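Deoxyribodipyrimidine photo-lyase (Oryza sativa Japonica Group, PDB 3UMV) repairs UV-damaged DNA, using light and a bound FAD to split cyclobutane pyrimidine dimers back into separate pyrimidines. Local coordinates at residues E412-A417 / G436-I441; K402-T407 / P453-I458. One frame throughout, in Å; residues are numbered along the deposited sequence.

Contact 1: E412-A417 / G436-I441; sequences EALSTA and GCMWSI. With FAD (flavin-adenine dinucleotide), chain I.
With CG1 of I441 anti to its carbonyl carbon (chi1 -68°) and the chain extended beyond it, CD1 reaches across to helix 412-417 and lies 3.8 Å from CB of A417. The same methyl rests against the backbone of A413, 3.6 Å from its O; A413 and A417, one turn apart, are small enough to admit it. L414 has CG anti to its backbone N, so both its methyls rest against SD of M438, CD2 the nearer at 3.6 Å; the methionine, bent at chi2 and chi3, crosses the leucine obliquely. Nearer the flavin, SG of C437 sits 3.7 Å from CB of A417. G436 brings its CA to 3.5 Å from FAD C8, where any side chain would collide with the isoalloxazine. S440 OG donates to G436 O, which also accepts from S440 N, while OG lies 3.8 Å from FAD C8M. An alanine here would remove the hydroxyl and with it the bond to G436 O, and would probably loosen the packing beside the flavin's dimethylbenzene end. The axes of the two segments run nearly antiparallel (147°), 9.8 Å apart; helix 393-405 packs beside both, I403 touching A413 and A400 touching S440.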
loop_
_atom_site.group_PDB
_atom_site.type_symbol
_atom_site.label_atom_id
_atom_site.label_comp_id
_atom_site.label_asym_id
_atom_site.label_seq_id
_atom_site.Cartn_x
_atom_site.Cartn_y
_atom_site.Cartn_z
ATOM N N GLU A 412 16.007 -17.290 2.227
ATOM C CA GLU A 412 15.072 -18.055 1.402
ATOM C C GLU A 412 13.632 -17.921 1.909
ATOM O O GLU A 412 12.702 -17.799 1.115
ATOM C CB GLU A 412 15.459 -19.539 1.354
ATOM C CG GLU A 412 14.480 -20.402 0.560
ATOM C CD GLU A 412 14.574 -20.173 -0.934
ATOM O OE1 GLU A 412 15.577 -19.569 -1.376
ATOM O OE2 GLU A 412 13.652 -20.604 -1.668
ATOM N N ALA A 413 13.457 -17.947 3.227
ATOM C CA ALA A 413 12.130 -17.764 3.819
ATOM C C ALA A 413 11.549 -16.394 3.448
ATOM O O ALA A 413 10.398 -16.287 3.014
ATOM C CB ALA A 413 12.196 -17.907 5.339
ATOM N N LEU A 414 12.366 -15.359 3.620
ATOM C CA LEU A 414 11.952 -13.986 3.336
ATOM C C LEU A 414 11.557 -13.843 1.871
ATOM O O LEU A 414 10.519 -13.248 1.546
ATOM C CB LEU A 414 13.086 -13.021 3.680
ATOM C CG LEU A 414 12.841 -11.520 3.677
ATOM C CD1 LEU A 414 11.719 -11.157 4.658
ATOM C CD2 LEU A 414 14.145 -10.829 4.070
ATOM N N SER A 415 12.376 -14.400 0.983
ATOM C CA SER A 415 12.115 -14.322 -0.455
ATOM C C SER A 415 10.805 -15.015 -0.814
ATOM O O SER A 415 10.032 -14.539 -1.645
ATOM C CB SER A 415 13.274 -14.958 -1.230
ATOM O OG SER A 415 13.018 -14.939 -2.617
ATOM N N THR A 416 10.560 -16.157 -0.190
ATOM C CA THR A 416 9.348 -16.917 -0.487
ATOM C C THR A 416 8.095 -16.211 0.040
ATOM O O THR A 416 7.084 -16.111 -0.664
ATOM C CB THR A 416 9.462 -18.372 0.023
ATOM O OG1 THR A 416 10.453 -19.055 -0.755
ATOM C CG2 THR A 416 8.156 -19.096 -0.144
ATOM N N ALA A 417 8.169 -15.701 1.262
ATOM C CA ALA A 417 7.039 -14.964 1.846
ATOM C C ALA A 417 6.666 -13.763 0.975
ATOM O O ALA A 417 5.488 -13.512 0.710
ATOM C CB ALA A 417 7.369 -14.514 3.290
ATOM N N GLY A 436 5.785 -6.411 6.938
ATOM C CA GLY A 436 5.121 -7.540 7.588
ATOM C C GLY A 436 5.962 -8.810 7.531
ATOM O O GLY A 436 6.129 -9.511 8.535
ATOM N N CYS A 437 6.505 -9.103 6.356
ATOM C CA CYS A 437 7.370 -10.278 6.184
ATOM C C CYS A 437 8.636 -10.126 7.023
ATOM O O CYS A 437 9.077 -11.090 7.679
ATOM C CB CYS A 437 7.713 -10.483 4.706
ATOM S SG CYS A 437 6.279 -10.977 3.711
ATOM N N MET A 438 9.211 -8.917 7.011
ATOM C CA MET A 438 10.393 -8.643 7.823
ATOM C C MET A 438 10.096 -8.716 9.322
ATOM O O MET A 438 10.937 -9.146 10.100
ATOM C CB MET A 438 11.008 -7.292 7.463
ATOM C CG MET A 438 11.607 -7.235 6.086
ATOM S SD MET A 438 13.259 -7.972 5.984
ATOM C CE MET A 438 14.251 -6.663 6.736
ATOM N N TRP A 439 8.910 -8.280 9.739
ATOM C CA TRP A 439 8.572 -8.392 11.163
ATOM C C TRP A 439 8.562 -9.870 11.560
ATOM O O TRP A 439 9.095 -10.270 12.593
ATOM C CB TRP A 439 7.201 -7.761 11.437
ATOM C CG TRP A 439 6.757 -7.829 12.878
ATOM C CD1 TRP A 439 6.928 -6.866 13.839
ATOM C CD2 TRP A 439 6.043 -8.903 13.512
ATOM N NE1 TRP A 439 6.381 -7.285 15.030
ATOM C CE2 TRP A 439 5.831 -8.528 14.854
ATOM C CE3 TRP A 439 5.574 -10.142 13.076
ATOM C CZ2 TRP A 439 5.169 -9.353 15.761
ATOM C CZ3 TRP A 439 4.909 -10.962 13.982
ATOM C CH2 TRP A 439 4.720 -10.562 15.303
ATOM N N SER A 440 7.958 -10.687 10.709
ATOM C CA SER A 440 7.725 -12.092 11.014
ATOM C C SER A 440 9.010 -12.898 11.017
ATOM O O SER A 440 9.252 -13.699 11.921
ATOM C CB SER A 440 6.757 -12.678 9.983
ATOM O OG SER A 440 5.529 -11.979 10.041
ATOM N N ILE A 441 9.833 -12.666 10.007
ATOM C CA ILE A 441 10.937 -13.564 9.714
ATOM C C ILE A 441 12.250 -13.037 10.317
ATOM O O ILE A 441 13.105 -13.821 10.705
ATOM C CB ILE A 441 11.024 -13.810 8.182
ATOM C CG1 ILE A 441 9.797 -14.614 7.746
ATOM C CG2 ILE A 441 12.322 -14.522 7.772
ATOM C CD1 ILE A 441 9.663 -14.810 6.264
HETATM P PA FAD I . -7.211 -3.624 9.895
HETATM O O1A FAD I . -6.928 -4.417 11.134
HETATM O O2A FAD I . -8.630 -3.141 9.773
HETATM O O5B FAD I . -6.177 -2.405 9.838
HETATM C C5B FAD I . -6.518 -1.160 9.267
HETATM C C4B FAD I . -5.308 -0.577 8.528
HETATM O O4B FAD I . -4.189 -0.413 9.387
HETATM C C3B FAD I . -4.815 -1.503 7.433
HETATM O O3B FAD I . -5.557 -1.343 6.247
HETATM C C2B FAD I . -3.401 -1.029 7.266
HETATM O O2B FAD I . -3.393 0.194 6.555
HETATM C C1B FAD I . -3.004 -0.722 8.687
HETATM N N9A FAD I . -2.324 -1.872 9.306
HETATM C C8A FAD I . -2.881 -2.868 10.064
HETATM N N7A FAD I . -1.885 -3.708 10.433
HETATM C C5A FAD I . -0.710 -3.266 9.905
HETATM C C6A FAD I . 0.616 -3.714 9.950
HETATM N N6A FAD I . 0.986 -4.752 10.699
HETATM N N1A FAD I . 1.600 -3.010 9.293
HETATM C C2A FAD I . 1.281 -1.863 8.603
HETATM N N3A FAD I . -0.024 -1.425 8.555
HETATM C C4A FAD I . -0.991 -2.108 9.205
HETATM N N1 FAD I . -0.374 -4.979 4.837
HETATM C C2 FAD I . -0.606 -4.457 3.598
HETATM O O2 FAD I . -1.237 -3.401 3.532
HETATM N N3 FAD I . -0.121 -5.089 2.466
HETATM C C4 FAD I . 0.592 -6.270 2.572
HETATM O O4 FAD I . 1.018 -6.834 1.559
HETATM C C4X FAD I . 0.832 -6.787 3.839
HETATM N N5 FAD I . 1.523 -7.964 4.011
HETATM C C5X FAD I . 1.769 -8.452 5.279
HETATM C C6 FAD I . 2.502 -9.635 5.445
HETATM C C7 FAD I . 2.749 -10.134 6.727
HETATM C C7M FAD I . 3.551 -11.401 6.878
HETATM C C8 FAD I . 2.250 -9.447 7.837
HETATM C C8M FAD I . 2.478 -9.935 9.237
HETATM C C9 FAD I . 1.517 -8.286 7.659
HETATM C C9A FAD I . 1.280 -7.789 6.390
HETATM N N10 FAD I . 0.546 -6.633 6.224
HETATM C C10 FAD I . 0.341 -6.144 4.956
HETATM C "C1'" FAD I . -0.022 -5.862 7.408
HETATM C "C2'" FAD I . -1.465 -6.293 7.818
HETATM O "O2'" FAD I . -1.644 -7.709 7.949
HETATM C "C3'" FAD I . -2.566 -5.769 6.878
HETATM O "O3'" FAD I . -2.394 -4.390 6.689
HETATM C "C4'" FAD I . -3.982 -6.010 7.408
HETATM O "O4'" FAD I . -4.190 -7.396 7.603
HETATM C "C5'" FAD I . -4.972 -5.431 6.399
HETATM O "O5'" FAD I . -6.314 -5.798 6.609
HETATM P P FAD I . -7.357 -4.690 7.121
HETATM O O1P FAD I . -7.290 -3.447 6.255
HETATM O O2P FAD I . -8.737 -5.294 7.168
HETATM O O3P FAD I . -6.752 -4.505 8.604
#

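Contact 2: K402-T407 / P453-I458; sequences KILEWT and PVFGKI. With URE (urea), chain K; EDO (1,2-ethanediol), chain F.
A type II' beta turn from F455 to I458, with G456 at its second position, belongs to the loop that packs against the C-terminal end of helix 393-405 in this FAD-binding photolyase. The glycine suits the positive phi (57°) of that position. The tight part is a CH-pi contact: L404, its CG anti to the backbone N, lays CD2 almost exactly over the centre of the F455 ring, 3.7 Å from the centroid and 5° off the normal. A branched leucine presents a methyl squarely to an aromatic face, while E405 meets the ring at its edge, CB 3.7 Å from CE2. CG1 of V454 packs more loosely, 4.1 Å from L404 O. Beyond it the contact turns polar, and an ethanediol, probably from the crystallisation liquor, spans the segments, its O2 donating to P453 O and its O1 to E405 OE1 (both 2.8 Å). The E405 chain extends from the helix, with its carboxylate 83° from the ring plane; its OE1 also bonds to Y460 OH. W406, predicted to relay electrons as a tryptophanyl radical, follows and meets W378 edge-to-face. K402 NZ closes a salt bridge on the syn lone pair of E405 OE2, at 2.7 Å.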
loop_
_atom_site.group_PDB
_atom_site.type_symbol
_atom_site.label_atom_id
_atom_site.label_comp_id
_atom_site.label_asym_id
_atom_site.label_seq_id
_atom_site.Cartn_x
_atom_site.Cartn_y
_atom_site.Cartn_z
ATOM N N LYS A 402 5.984 -19.648 9.966
ATOM C CA LYS A 402 6.147 -21.053 9.569
ATOM C C LYS A 402 7.067 -21.193 8.356
ATOM O O LYS A 402 7.796 -22.177 8.222
ATOM C CB LYS A 402 4.804 -21.714 9.284
ATOM C CG LYS A 402 3.914 -21.873 10.502
ATOM C CD LYS A 402 4.570 -22.768 11.540
ATOM C CE LYS A 402 4.659 -22.056 12.871
ATOM N NZ LYS A 402 4.987 -22.979 14.008
ATOM N N ILE A 403 7.051 -20.207 7.463
ATOM C CA ILE A 403 7.934 -20.273 6.307
ATOM C C ILE A 403 9.393 -20.233 6.764
ATOM O O ILE A 403 10.224 -20.989 6.261
ATOM C CB ILE A 403 7.621 -19.156 5.308
ATOM C CG1 ILE A 403 6.198 -19.306 4.794
ATOM C CG2 ILE A 403 8.594 -19.187 4.139
ATOM C CD1 ILE A 403 5.754 -18.200 3.850
ATOM N N LEU A 404 9.690 -19.391 7.752
ATOM C CA LEU A 404 11.011 -19.402 8.394
ATOM C C LEU A 404 11.336 -20.780 8.977
ATOM O O LEU A 404 12.459 -21.306 8.836
ATOM C CB LEU A 404 11.070 -18.353 9.505
ATOM C CG LEU A 404 12.320 -18.393 10.385
ATOM C CD1 LEU A 404 13.574 -18.138 9.546
ATOM C CD2 LEU A 404 12.206 -17.371 11.516
ATOM N N GLU A 405 10.344 -21.382 9.622
ATOM C CA GLU A 405 10.561 -22.660 10.294
ATOM C C GLU A 405 10.759 -23.834 9.334
ATOM O O GLU A 405 11.363 -24.830 9.696
ATOM C CB GLU A 405 9.373 -22.953 11.199
ATOM C CG GLU A 405 9.637 -24.007 12.250
ATOM C CD GLU A 405 8.492 -24.131 13.232
ATOM O OE1 GLU A 405 8.643 -24.873 14.215
ATOM O OE2 GLU A 405 7.451 -23.471 13.038
ATOM N N TRP A 406 10.239 -23.719 8.119
ATOM C CA TRP A 406 10.237 -24.835 7.186
ATOM C C TRP A 406 11.056 -24.557 5.929
ATOM O O TRP A 406 10.817 -25.160 4.891
ATOM C CB TRP A 406 8.802 -25.180 6.764
ATOM C CG TRP A 406 7.903 -25.519 7.904
ATOM C CD1 TRP A 406 8.262 -26.044 9.116
ATOM C CD2 TRP A 406 6.490 -25.329 7.950
ATOM N NE1 TRP A 406 7.141 -26.206 9.908
ATOM C CE2 TRP A 406 6.045 -25.769 9.209
ATOM C CE3 TRP A 406 5.553 -24.822 7.042
ATOM C CZ2 TRP A 406 4.700 -25.716 9.584
ATOM C CZ3 TRP A 406 4.212 -24.787 7.414
ATOM C CH2 TRP A 406 3.807 -25.221 8.673
ATOM N N THR A 407 12.000 -23.630 6.000
ATOM C CA THR A 407 12.892 -23.444 4.863
ATOM C C THR A 407 14.343 -23.453 5.307
ATOM O O THR A 407 14.638 -23.376 6.501
ATOM C CB THR A 407 12.561 -22.179 4.039
ATOM O OG1 THR A 407 12.637 -21.022 4.877
ATOM C CG2 THR A 407 11.161 -22.281 3.443
ATOM N N PRO A 453 15.838 -23.142 18.960
ATOM C CA PRO A 453 16.415 -23.593 17.690
ATOM C C PRO A 453 15.749 -22.948 16.463
ATOM O O PRO A 453 14.540 -22.689 16.466
ATOM C CB PRO A 453 16.142 -25.107 17.702
ATOM C CG PRO A 453 16.018 -25.448 19.138
ATOM C CD PRO A 453 15.374 -24.268 19.788
ATOM N N VAL A 454 16.554 -22.704 15.431
ATOM C CA VAL A 454 16.094 -22.140 14.153
ATOM C C VAL A 454 15.748 -20.651 14.238
ATOM O O VAL A 454 16.324 -19.824 13.535
ATOM C CB VAL A 454 14.895 -22.910 13.564
ATOM C CG1 VAL A 454 14.478 -22.298 12.212
ATOM C CG2 VAL A 454 15.258 -24.359 13.356
ATOM N N PHE A 455 14.781 -20.318 15.075
ATOM C CA PHE A 455 14.365 -18.936 15.203
ATOM C C PHE A 455 15.377 -18.089 15.959
ATOM O O PHE A 455 15.378 -16.863 15.849
ATOM C CB PHE A 455 13.046 -18.854 15.953
ATOM C CG PHE A 455 11.845 -19.076 15.093
ATOM C CD1 PHE A 455 10.839 -18.134 15.040
ATOM C CD2 PHE A 455 11.727 -20.225 14.330
ATOM C CE1 PHE A 455 9.726 -18.339 14.238
ATOM C CE2 PHE A 455 10.618 -20.437 13.541
ATOM C CZ PHE A 455 9.612 -19.496 13.501
ATOM N N GLY A 456 16.222 -18.722 16.762
ATOM C CA GLY A 456 17.008 -17.941 17.697
ATOM C C GLY A 456 16.075 -17.131 18.586
ATOM O O GLY A 456 15.091 -17.665 19.110
ATOM N N LYS A 457 16.373 -15.844 18.742
ATOM C CA LYS A 457 15.526 -14.945 19.532
ATOM C C LYS A 457 14.371 -14.300 18.755
ATOM O O LYS A 457 13.638 -13.474 19.290
ATOM C CB LYS A 457 16.384 -13.879 20.208
ATOM C CG LYS A 457 17.479 -14.484 21.067
ATOM C CD LYS A 457 18.331 -13.425 21.733
ATOM C CE LYS A 457 19.547 -14.066 22.376
ATOM N NZ LYS A 457 20.418 -13.062 23.054
ATOM N N ILE A 458 14.209 -14.661 17.488
ATOM C CA ILE A 458 13.090 -14.131 16.715
ATOM C C ILE A 458 11.823 -14.713 17.336
ATOM O O ILE A 458 11.793 -15.889 17.671
ATOM C CB ILE A 458 13.169 -14.574 15.241
ATOM C CG1 ILE A 458 14.472 -14.065 14.611
ATOM C CG2 ILE A 458 11.947 -14.078 14.471
ATOM C CD1 ILE A 458 14.666 -12.551 14.741
HETATM C C URE K . 10.764 -17.311 21.113
HETATM O O URE K . 11.684 -17.295 20.288
HETATM N N1 URE K . 9.622 -16.695 20.883
HETATM N N2 URE K . 10.920 -17.961 22.240
HETATM C C1 EDO F . 11.658 -25.401 15.864
HETATM O O1 EDO F . 11.278 -25.708 14.577
HETATM C C2 EDO F . 11.892 -24.103 16.210
HETATM O O2 EDO F . 12.203 -23.791 17.511
#

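Both contacts are buried, the centre of contact 1 about 17 Å and that of contact 2 about 27 Å from the chain centre. Contact 1 joins two helices beside the flavin through aliphatic and sulfur groups; contact 2 joins a helix end to an irregular loop, adding an aromatic face, a carboxylate and small bound molecules. Helices 393-405 and 410-424 are consecutive, and contact 1's segments fall between those of contact 2, nesting it within that loop. The two also touch: A413 CB lies 3.6 Å from L404 CA, and I458 CG2 is 3.7 Å from S440 O. W399, another predicted electron-transfer tryptophan, lies close to A417, whereas W406 lies in segment 402-407 without touching the loop segment.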